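Local coordinates for protein chitin deacetylase 1 (Bombyx mori, PDB 5ZNT) that removes the N-acetyl groups of N-acetylglucosamine residues in chitin, a zinc-dependent hydrolysis that yields chitosan and acetate, through this catalytic part of the secreted enzyme, at residues I42-Y56 and A74-V88. Residues are numbered along the deposited sequence; the frame is centred on the assembly and turned at random.
With ZN (zinc ion), chain C; NAG (2-acetamido-2-deoxy-beta-D-glucopyranose), chain B.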
ATOM      1  N   ILE A  42       4.322   1.161  -6.170  1.00 15.31           N
ATOM      2  CA  ILE A  42       3.195   0.540  -6.846  1.00 18.56           C
ATOM      3  C   ILE A  42       2.423  -0.291  -5.829  1.00 17.59           C
ATOM      4  O   ILE A  42       3.017  -1.088  -5.097  1.00 18.08           O
ATOM      5  CB  ILE A  42       3.686  -0.353  -7.991  1.00 18.85           C
ATOM      6  CG1 ILE A  42       4.431   0.466  -9.048  1.00 19.53           C
ATOM      7  CG2 ILE A  42       2.518  -1.135  -8.597  1.00 17.14           C
ATOM      8  CD1 ILE A  42       5.232  -0.448  -9.999  1.00 20.84           C
ATOM      9  N   THR A  43       1.101  -0.112  -5.770  1.00 15.38           N
ATOM     10  CA  THR A  43       0.275  -0.939  -4.896  1.00 13.54           C
ATOM     11  C   THR A  43      -0.907  -1.486  -5.677  1.00 16.67           C
ATOM     12  O   THR A  43      -1.303  -0.936  -6.709  1.00 17.06           O
ATOM     13  CB  THR A  43      -0.236  -0.175  -3.652  1.00 16.20           C
ATOM     14  OG1 THR A  43      -1.284   0.738  -4.029  1.00 19.32           O
ATOM     15  CG2 THR A  43       0.900   0.621  -2.971  1.00 16.27           C
ATOM     16  N   PHE A  44      -1.479  -2.581  -5.149  1.00 16.63           N
ATOM     17  CA  PHE A  44      -2.687  -3.205  -5.675  1.00 13.86           C
ATOM     18  C   PHE A  44      -3.637  -3.521  -4.528  1.00 21.32           C
ATOM     19  O   PHE A  44      -3.221  -4.114  -3.523  1.00 17.92           O
ATOM     20  CB  PHE A  44      -2.346  -4.490  -6.440  1.00 14.96           C
ATOM     21  CG  PHE A  44      -1.457  -4.255  -7.611  1.00 18.11           C
ATOM     22  CD1 PHE A  44      -1.978  -3.748  -8.796  1.00 20.16           C
ATOM     23  CD2 PHE A  44      -0.091  -4.500  -7.520  1.00 19.65           C
ATOM     24  CE1 PHE A  44      -1.138  -3.500  -9.881  1.00 21.68           C
ATOM     25  CE2 PHE A  44       0.740  -4.265  -8.605  1.00 21.41           C
ATOM     26  CZ  PHE A  44       0.210  -3.777  -9.781  1.00 18.76           C
ATOM     27  N   ASP A  45      -4.893  -3.163  -4.695  1.00 13.87           N
ATOM     28  CA  ASP A  45      -5.842  -3.475  -3.664  1.00 18.02           C
ATOM     29  C   ASP A  45      -6.598  -4.721  -4.049  1.00 23.75           C
ATOM     30  O   ASP A  45      -6.563  -5.202  -5.200  1.00 39.14           O
ATOM     31  CB  ASP A  45      -6.715  -2.272  -3.343  1.00 17.56           C
ATOM     32  CG  ASP A  45      -5.951  -1.150  -2.680  1.00 21.61           C
ATOM     33  OD1 ASP A  45      -4.718  -1.276  -2.529  1.00 20.85           O
ATOM     34  OD2 ASP A  45      -6.594  -0.134  -2.322  1.00 22.81           O
ATOM     35  N   ASP A  46      -7.284  -5.204  -3.030  1.00 14.58           N
ATOM     36  CA  ASP A  46      -8.325  -6.199  -3.074  1.00 16.29           C
ATOM     37  C   ASP A  46      -7.765  -7.537  -3.526  1.00 29.07           C
ATOM     38  O   ASP A  46      -6.628  -7.665  -3.623  1.00 42.74           O
ATOM     39  CB  ASP A  46      -9.478  -5.911  -4.088  1.00 13.75           C
ATOM     40  CG  ASP A  46     -10.138  -4.520  -3.970  1.00 21.17           C
ATOM     41  OD1 ASP A  46      -9.911  -3.859  -2.984  1.00 18.23           O
ATOM     42  OD2 ASP A  46     -10.887  -4.190  -4.933  1.00 22.87           O
ATOM     43  N   ALA A  47      -8.609  -8.517  -3.717  1.00 16.33           N
ATOM     44  CA  ALA A  47      -8.243  -9.921  -3.766  1.00 16.85           C
ATOM     45  C   ALA A  47      -7.100 -10.292  -4.699  1.00 19.29           C
ATOM     46  O   ALA A  47      -6.910  -9.682  -5.667  1.00 16.08           O
ATOM     47  CB  ALA A  47      -9.461 -10.792  -4.017  1.00 17.16           C
ATOM     48  N   ILE A  48      -6.373 -11.325  -4.347  1.00 15.34           N
ATOM     49  CA  ILE A  48      -5.377 -11.860  -5.217  1.00 15.59           C
ATOM     50  C   ILE A  48      -5.927 -13.237  -5.591  1.00 18.35           C
ATOM     51  O   ILE A  48      -6.091 -14.047  -4.761  1.00 18.37           O
ATOM     52  CB  ILE A  48      -4.007 -12.013  -4.565  1.00 15.71           C
ATOM     53  CG1 ILE A  48      -3.442 -10.664  -4.207  1.00 17.65           C
ATOM     54  CG2 ILE A  48      -3.108 -12.784  -5.480  1.00 19.15           C
ATOM     55  CD1 ILE A  48      -2.085 -10.726  -3.646  1.00 15.81           C
ATOM     56  N   ASN A  49      -6.181 -13.483  -6.854  1.00 17.70           N
ATOM     57  CA  ASN A  49      -6.740 -14.773  -7.273  1.00 18.53           C
ATOM     58  C   ASN A  49      -6.560 -14.893  -8.777  1.00 18.64           C
ATOM     59  O   ASN A  49      -5.857 -14.087  -9.399  1.00 17.55           O
ATOM     60  CB  ASN A  49      -8.215 -14.921  -6.839  1.00 16.06           C
ATOM     61  CG  ASN A  49      -9.117 -13.824  -7.391  1.00 17.71           C
ATOM     62  OD1 ASN A  49      -8.872 -13.280  -8.454  1.00 19.29           O
ATOM     63  ND2 ASN A  49     -10.196 -13.526  -6.673  1.00 16.80           N
ATOM     64  N   ASN A  50      -7.220 -15.887  -9.386  1.00 17.31           N
ATOM     65  CA  ASN A  50      -6.958 -16.110 -10.797  1.00 23.21           C
ATOM     66  C   ASN A  50      -7.522 -14.995 -11.680  1.00 23.51           C
ATOM     67  O   ASN A  50      -7.266 -14.997 -12.887  1.00 22.50           O
ATOM     68  CB  ASN A  50      -7.496 -17.489 -11.226  1.00 25.55           C
ATOM     69  CG  ASN A  50      -6.476 -18.609 -11.009  1.00 34.47           C
ATOM     70  OD1 ASN A  50      -5.285 -18.345 -10.806  1.00 36.86           O
ATOM     71  ND2 ASN A  50      -6.933 -19.861 -11.067  1.00 36.80           N
ATOM     72  N   ASN A  51      -8.265 -14.034 -11.126  1.00 19.42           N
ATOM     73  CA  ASN A  51      -8.591 -12.858 -11.924  1.00 21.51           C
ATOM     74  C   ASN A  51      -7.352 -12.024 -12.262  1.00 24.10           C
ATOM     75  O   ASN A  51      -7.394 -11.255 -13.229  1.00 20.34           O
ATOM     76  CB  ASN A  51      -9.591 -11.931 -11.214  1.00 21.27           C
ATOM     77  CG  ASN A  51     -10.947 -12.603 -10.900  1.00 25.75           C
ATOM     78  OD1 ASN A  51     -11.208 -13.742 -11.263  1.00 24.24           O
ATOM     79  ND2 ASN A  51     -11.783 -11.886 -10.172  1.00 23.09           N
ATOM     80  N   ASN A  52      -6.278 -12.118 -11.470  1.00 19.25           N
ATOM     81  CA  ASN A  52      -5.133 -11.222 -11.652  1.00 22.27           C
ATOM     82  C   ASN A  52      -3.756 -11.870 -11.481  1.00 22.88           C
ATOM     83  O   ASN A  52      -2.754 -11.185 -11.689  1.00 18.80           O
ATOM     84  CB  ASN A  52      -5.245 -10.019 -10.689  1.00 16.29           C
ATOM     85  CG  ASN A  52      -5.600 -10.437  -9.257  1.00 20.48           C
ATOM     86  OD1 ASN A  52      -4.956 -11.302  -8.670  1.00 16.64           O
ATOM     87  ND2 ASN A  52      -6.635  -9.814  -8.695  1.00 20.90           N
ATOM     88  N   ILE A  53      -3.668 -13.170 -11.182  1.00 22.80           N
ATOM     89  CA  ILE A  53      -2.368 -13.789 -10.929  1.00 25.63           C
ATOM     90  C   ILE A  53      -1.486 -13.708 -12.173  1.00 26.34           C
ATOM     91  O   ILE A  53      -0.295 -13.383 -12.088  1.00 27.59           O
ATOM     92  CB  ILE A  53      -2.556 -15.240 -10.429  1.00 28.12           C
ATOM     93  CG1 ILE A  53      -2.970 -15.240  -8.931  1.00 20.42           C
ATOM     94  CG2 ILE A  53      -1.275 -16.057 -10.663  1.00 32.80           C
ATOM     95  CD1 ILE A  53      -3.691 -16.572  -8.452  1.00 21.28           C
ATOM     96  N   GLU A  54      -2.067 -13.927 -13.351  1.00 21.77           N
ATOM     97  CA  GLU A  54      -1.282 -13.844 -14.578  1.00 32.16           C
ATOM     98  C   GLU A  54      -0.872 -12.410 -14.895  1.00 30.61           C
ATOM     99  O   GLU A  54       0.217 -12.183 -15.435  1.00 29.17           O
ATOM    100  CB  GLU A  54      -2.067 -14.440 -15.747  1.00 34.97           C
ATOM    101  CG  GLU A  54      -2.171 -15.959 -15.708  1.00 41.02           C
ATOM    102  CD  GLU A  54      -0.813 -16.640 -15.825  1.00 64.20           C
ATOM    103  OE1 GLU A  54      -0.162 -16.490 -16.894  1.00 63.94           O
ATOM    104  OE2 GLU A  54      -0.399 -17.308 -14.839  1.00 58.21           O
ATOM    105  N   LEU A  55      -1.741 -11.434 -14.618  1.00 26.31           N
ATOM    106  CA  LEU A  55      -1.332 -10.041 -14.783  1.00 22.52           C
ATOM    107  C   LEU A  55      -0.081  -9.739 -13.956  1.00 23.71           C
ATOM    108  O   LEU A  55       0.864  -9.102 -14.447  1.00 25.14           O
ATOM    109  CB  LEU A  55      -2.472  -9.101 -14.384  1.00 22.58           C
ATOM    110  CG  LEU A  55      -2.054  -7.630 -14.303  1.00 21.03           C
ATOM    111  CD1 LEU A  55      -1.904  -7.028 -15.698  1.00 23.58           C
ATOM    112  CD2 LEU A  55      -3.017  -6.821 -13.477  1.00 24.13           C
ATOM    113  N   TYR A  56      -0.056 -10.176 -12.697  1.00 18.83           N
ATOM    114  CA  TYR A  56       1.096  -9.850 -11.861  1.00 21.03           C
ATOM    115  C   TYR A  56       2.360 -10.529 -12.383  1.00 29.68           C
ATOM    116  O   TYR A  56       3.457  -9.970 -12.252  1.00 24.36           O
ATOM    117  CB  TYR A  56       0.826 -10.226 -10.408  1.00 21.26           C
ATOM    118  CG  TYR A  56      -0.307  -9.414  -9.783  1.00 22.59           C
ATOM    119  CD1 TYR A  56      -0.440  -8.047 -10.040  1.00 21.52           C
ATOM    120  CD2 TYR A  56      -1.262 -10.024  -8.970  1.00 17.53           C
ATOM    121  CE1 TYR A  56      -1.483  -7.299  -9.475  1.00 21.62           C
ATOM    122  CE2 TYR A  56      -2.319  -9.288  -8.418  1.00 17.66           C
ATOM    123  CZ  TYR A  56      -2.413  -7.922  -8.673  1.00 19.77           C
ATOM    124  OH  TYR A  56      -3.433  -7.179  -8.111  1.00 19.68           O
ATOM    125  N   ALA A  74       6.399  -4.501  -5.222  1.00 21.59           N
ATOM    126  CA  ALA A  74       5.129  -3.810  -5.033  1.00 17.19           C
ATOM    127  C   ALA A  74       4.518  -4.224  -3.694  1.00 17.24           C
ATOM    128  O   ALA A  74       5.013  -5.121  -3.007  1.00 17.53           O
ATOM    129  CB  ALA A  74       4.163  -4.102  -6.207  1.00 16.23           C
ATOM    130  N   THR A  75       3.441  -3.543  -3.311  1.00 17.54           N
ATOM    131  CA  THR A  75       2.728  -3.790  -2.054  1.00 16.15           C
ATOM    132  C   THR A  75       1.285  -4.153  -2.382  1.00 18.50           C
ATOM    133  O   THR A  75       0.651  -3.466  -3.172  1.00 18.59           O
ATOM    134  CB  THR A  75       2.758  -2.545  -1.148  1.00 17.69           C
ATOM    135  OG1 THR A  75       4.121  -2.125  -0.936  1.00 17.56           O
ATOM    136  CG2 THR A  75       2.108  -2.829   0.212  1.00 14.69           C
ATOM    137  N   TYR A  76       0.768  -5.219  -1.772  1.00 18.67           N
ATOM    138  CA  TYR A  76      -0.579  -5.713  -2.036  1.00 17.63           C
ATOM    139  C   TYR A  76      -1.416  -5.506  -0.785  1.00 15.25           C
ATOM    140  O   TYR A  76      -1.093  -6.060   0.272  1.00 15.74           O
ATOM    141  CB  TYR A  76      -0.566  -7.194  -2.411  1.00 15.26           C
ATOM    142  CG  TYR A  76       0.075  -7.437  -3.757  1.00 15.87           C
ATOM    143  CD1 TYR A  76       1.457  -7.458  -3.894  1.00 14.39           C
ATOM    144  CD2 TYR A  76      -0.702  -7.617  -4.895  1.00 14.94           C
ATOM    145  CE1 TYR A  76       2.057  -7.655  -5.132  1.00 17.32           C
ATOM    146  CE2 TYR A  76      -0.112  -7.839  -6.143  1.00 20.62           C
ATOM    147  CZ  TYR A  76       1.264  -7.872  -6.244  1.00 22.10           C
ATOM    148  OH  TYR A  76       1.840  -8.079  -7.461  1.00 20.02           O
ATOM    149  N   PHE A  77      -2.446  -4.669  -0.889  1.00 12.23           N
ATOM    150  CA  PHE A  77      -3.404  -4.498   0.202  1.00 14.24           C
ATOM    151  C   PHE A  77      -4.530  -5.496  -0.040  1.00 16.85           C
ATOM    152  O   PHE A  77      -5.402  -5.280  -0.883  1.00 15.78           O
ATOM    153  CB  PHE A  77      -3.907  -3.055   0.268  1.00 17.50           C
ATOM    154  CG  PHE A  77      -2.852  -2.087   0.743  1.00 16.64           C
ATOM    155  CD1 PHE A  77      -2.583  -1.947   2.099  1.00 11.89           C
ATOM    156  CD2 PHE A  77      -2.110  -1.356  -0.169  1.00 18.65           C
ATOM    157  CE1 PHE A  77      -1.588  -1.073   2.534  1.00 17.21           C
ATOM    158  CE2 PHE A  77      -1.127  -0.481   0.264  1.00 18.25           C
ATOM    159  CZ  PHE A  77      -0.866  -0.347   1.604  1.00 19.43           C
ATOM    160  N   VAL A  78      -4.509  -6.593   0.706  1.00 17.39           N
ATOM    161  CA  VAL A  78      -5.278  -7.788   0.361  1.00 14.41           C
ATOM    162  C   VAL A  78      -6.545  -7.807   1.184  1.00 15.88           C
ATOM    163  O   VAL A  78      -6.492  -7.661   2.410  1.00 14.52           O
ATOM    164  CB  VAL A  78      -4.443  -9.061   0.600  1.00 15.09           C
ATOM    165  CG1 VAL A  78      -5.279 -10.321   0.263  1.00 12.48           C
ATOM    166  CG2 VAL A  78      -3.162  -9.011  -0.279  1.00 13.62           C
ATOM    167  N   SER A  79      -7.688  -7.990   0.516  1.00 14.41           N
ATOM    168  CA  SER A  79      -8.957  -8.251   1.179  1.00 15.55           C
ATOM    169  C   SER A  79      -9.262  -9.748   1.092  1.00 13.06           C
ATOM    170  O   SER A  79      -8.788 -10.434   0.188  1.00 15.50           O
ATOM    171  CB  SER A  79     -10.095  -7.432   0.534  1.00 15.37           C
ATOM    172  OG  SER A  79     -10.203  -7.731  -0.866  1.00 19.71           O
ATOM    173  N   HIS A  80     -10.094 -10.243   2.026  1.00 14.45           N
ATOM    174  CA  HIS A  80     -10.221 -11.691   2.237  1.00 13.31           C
ATOM    175  C   HIS A  80     -11.036 -12.376   1.146  1.00 16.06           C
ATOM    176  O   HIS A  80     -10.620 -13.407   0.613  1.00 15.32           O
ATOM    177  CB  HIS A  80     -10.844 -11.952   3.613  1.00 13.68           C
ATOM    178  CG  HIS A  80     -11.161 -13.398   3.895  1.00 19.02           C
ATOM    179  ND1 HIS A  80     -10.265 -14.427   3.667  1.00 14.95           N
ATOM    180  CD2 HIS A  80     -12.272 -13.974   4.411  1.00 17.54           C
ATOM    181  CE1 HIS A  80     -10.813 -15.575   4.038  1.00 15.89           C
ATOM    182  NE2 HIS A  80     -12.031 -15.328   4.496  1.00 18.90           N
ATOM    183  N   LYS A  81     -12.232 -11.860   0.822  1.00 17.43           N
ATOM    184  CA  LYS A  81     -13.170 -12.694   0.081  1.00 16.01           C
ATOM    185  C   LYS A  81     -12.630 -12.998  -1.306  1.00 16.33           C
ATOM    186  O   LYS A  81     -12.198 -12.096  -2.035  1.00 15.51           O
ATOM    187  CB  LYS A  81     -14.557 -12.026  -0.015  1.00 18.92           C
ATOM    188  CG  LYS A  81     -15.707 -13.024  -0.218  1.00 16.58           C
ATOM    189  CD  LYS A  81     -17.068 -12.261  -0.360  1.00 18.71           C
ATOM    190  CE  LYS A  81     -18.241 -13.216  -0.347  1.00 25.68           C
ATOM    191  NZ  LYS A  81     -19.573 -12.487  -0.333  1.00 24.53           N
ATOM    192  N   TYR A  82     -12.642 -14.289  -1.661  1.00 14.53           N
ATOM    193  CA  TYR A  82     -12.168 -14.836  -2.929  1.00 14.70           C
ATOM    194  C   TYR A  82     -10.654 -14.836  -3.074  1.00 18.68           C
ATOM    195  O   TYR A  82     -10.149 -15.113  -4.163  1.00 18.13           O
ATOM    196  CB  TYR A  82     -12.773 -14.111  -4.137  1.00 16.43           C
ATOM    197  CG  TYR A  82     -14.279 -13.941  -4.048  1.00 21.07           C
ATOM    198  CD1 TYR A  82     -15.127 -15.057  -3.951  1.00 19.36           C
ATOM    199  CD2 TYR A  82     -14.857 -12.670  -4.078  1.00 16.43           C
ATOM    200  CE1 TYR A  82     -16.532 -14.891  -3.884  1.00 24.03           C
ATOM    201  CE2 TYR A  82     -16.236 -12.497  -4.006  1.00 20.32           C
ATOM    202  CZ  TYR A  82     -17.071 -13.604  -3.918  1.00 22.43           C
ATOM    203  OH  TYR A  82     -18.444 -13.407  -3.840  1.00 23.90           O
ATOM    204  N   THR A  83      -9.904 -14.550  -2.020  1.00 15.54           N
ATOM    205  CA  THR A  83      -8.459 -14.512  -2.161  1.00 14.85           C
ATOM    206  C   THR A  83      -7.889 -15.925  -2.160  1.00 17.98           C
ATOM    207  O   THR A  83      -8.408 -16.821  -1.491  1.00 16.89           O
ATOM    208  CB  THR A  83      -7.854 -13.663  -1.052  1.00 17.20           C
ATOM    209  OG1 THR A  83      -8.004 -12.305  -1.446  1.00 12.16           O
ATOM    210  CG2 THR A  83      -6.356 -13.968  -0.798  1.00 12.90           C
ATOM    211  N   ASN A  84      -6.863 -16.124  -2.976  1.00 16.27           N
ATOM    212  CA  ASN A  84      -6.124 -17.377  -3.075  1.00 18.95           C
ATOM    213  C   ASN A  84      -4.883 -17.230  -2.199  1.00 18.00           C
ATOM    214  O   ASN A  84      -3.960 -16.484  -2.545  1.00 17.53           O
ATOM    215  CB  ASN A  84      -5.810 -17.615  -4.544  1.00 19.33           C
ATOM    216  CG  ASN A  84      -4.899 -18.791  -4.801  1.00 22.78           C
ATOM    217  OD1 ASN A  84      -4.150 -19.266  -3.936  1.00 17.43           O
ATOM    218  ND2 ASN A  84      -4.962 -19.267  -6.030  1.00 23.19           N
ATOM    219  N   TYR A  85      -4.871 -17.905  -1.044  1.00 14.19           N
ATOM    220  CA  TYR A  85      -3.793 -17.678  -0.090  1.00 12.76           C
ATOM    221  C   TYR A  85      -2.489 -18.375  -0.457  1.00 19.63           C
ATOM    222  O   TYR A  85      -1.437 -17.965   0.050  1.00 20.05           O
ATOM    223  CB  TYR A  85      -4.244 -18.062   1.325  1.00 13.59           C
ATOM    224  CG  TYR A  85      -5.192 -16.992   1.817  1.00 17.29           C
ATOM    225  CD1 TYR A  85      -4.701 -15.808   2.395  1.00 14.81           C
ATOM    226  CD2 TYR A  85      -6.566 -17.114   1.609  1.00 17.04           C
ATOM    227  CE1 TYR A  85      -5.566 -14.809   2.810  1.00 14.85           C
ATOM    228  CE2 TYR A  85      -7.442 -16.128   2.011  1.00 16.03           C
ATOM    229  CZ  TYR A  85      -6.938 -14.968   2.579  1.00 16.98           C
ATOM    230  OH  TYR A  85      -7.823 -14.009   2.947  1.00 17.14           O
ATOM    231  N   SER A  86      -2.523 -19.389  -1.333  1.00 19.21           N
ATOM    232  CA  SER A  86      -1.277 -19.898  -1.916  1.00 20.78           C
ATOM    233  C   SER A  86      -0.626 -18.842  -2.787  1.00 22.73           C
ATOM    234  O   SER A  86       0.604 -18.740  -2.839  1.00 21.40           O
ATOM    235  CB  SER A  86      -1.543 -21.137  -2.768  1.00 20.82           C
ATOM    236  OG  SER A  86      -2.004 -22.172  -1.936  1.00 37.17           O
ATOM    237  N   ALA A  87      -1.446 -18.082  -3.519  1.00 19.67           N
ATOM    238  CA  ALA A  87      -0.919 -17.019  -4.369  1.00 20.39           C
ATOM    239  C   ALA A  87      -0.366 -15.879  -3.531  1.00 21.12           C
ATOM    240  O   ALA A  87       0.681 -15.309  -3.870  1.00 20.84           O
ATOM    241  CB  ALA A  87      -2.009 -16.518  -5.324  1.00 18.25           C
ATOM    242  N   VAL A  88      -1.078 -15.508  -2.455  1.00 19.23           N
ATOM    243  CA  VAL A  88      -0.560 -14.517  -1.518  1.00 16.85           C
ATOM    244  C   VAL A  88       0.804 -14.970  -0.997  1.00 18.14           C
ATOM    245  O   VAL A  88       1.761 -14.192  -0.936  1.00 18.53           O
ATOM    246  CB  VAL A  88      -1.568 -14.301  -0.362  1.00 16.85           C
ATOM    247  CG1 VAL A  88      -0.956 -13.508   0.751  1.00 15.09           C
ATOM    248  CG2 VAL A  88      -2.874 -13.585  -0.859  1.00 12.56           C
TER
HETATM  249 ZN    ZN C 601     -10.662  -2.109  -2.023  1.00 21.15          ZN
HETATM  250  C1  NAG B   1      -4.130 -20.343  -6.460  1.00 26.92           C
HETATM  251  C2  NAG B   1      -4.467 -20.935  -7.813  1.00 31.97           C
HETATM  252  C3  NAG B   1      -3.454 -22.025  -8.158  1.00 35.65           C
HETATM  253  C4  NAG B   1      -2.024 -21.502  -8.020  1.00 40.16           C
HETATM  254  C5  NAG B   1      -1.839 -20.773  -6.692  1.00 29.40           C
HETATM  255  C6  NAG B   1      -0.510 -20.061  -6.579  1.00 30.56           C
HETATM  256  C7  NAG B   1      -6.912 -20.700  -8.033  1.00 34.16           C
HETATM  257  C8  NAG B   1      -8.209 -21.446  -8.146  1.00 36.63           C
HETATM  258  N2  NAG B   1      -5.822 -21.456  -7.881  1.00 29.39           N
HETATM  259  O3  NAG B   1      -3.727 -22.466  -9.481  1.00 45.62           O
HETATM  260  O4  NAG B   1      -1.103 -22.576  -7.880  1.00 57.53           O
HETATM  261  O5  NAG B   1      -2.860 -19.789  -6.511  1.00 25.70           O
HETATM  262  O6  NAG B   1      -0.308 -19.191  -7.684  1.00 37.57           O
HETATM  263  O7  NAG B   1      -6.860 -19.461  -8.046  1.00 34.35           O
HETATM  264  O   HOH W   1       4.827  -0.485  -3.132  1.00 15.93           O
HETATM  265  O   HOH W   2      -9.341  -0.422  -2.847  1.00 21.97           O
HETATM  266  O   HOH W   3     -11.822  -1.809  -3.808  1.00 21.25           O
HETATM  267  O   HOH W   4     -11.201   0.046  -1.413  1.00 24.53           O
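Y76 drives its ring edge into the face of Y56, a T-shaped pair with planes at 87° in which Y76 CE2 sits 3.4 Å from Y56 CZ. F44 lies beside Y76 on the same side of the sheet, slid along so that the two rings barely overlap, and its own face takes Y56 CE1, which closes a three-ring cluster. Were Y56 an alanine, a gap would probably open between helix 53-59 and the sheet, and Y76 and F44 would be freer to turn. I48 carries this core onward: with CG1 anti to the carbonyl carbon (chi1 -65°), CD1 reaches Y76 CD2 at 3.6 Å while CG2 rests on A87.

Beneath the rings, strands 42-45 and 75-78 pair in parallel, F77 N giving a 2.8 Å bond to F44 O. Past the strands the loops stay clasped: N84 N meets I48 O almost straight (175°), and N49 ND2 donates to Y82 O from above the carbonyl plane. N84 caps its helix, OD1 accepting from A87 N, while ND2 carries the N-linked glycan.

On the sheet's other face, D45 lies beside F77, OD1 3.4 Å from F77 CB, and makes a salt bridge with R146. D46 follows at the strand's end, OD1 binding zinc at 2.1 Å alongside H101 and H105: the Asp-His-His metal site of CE4 deacetylases, set on a right-handed beta-alpha-beta unit.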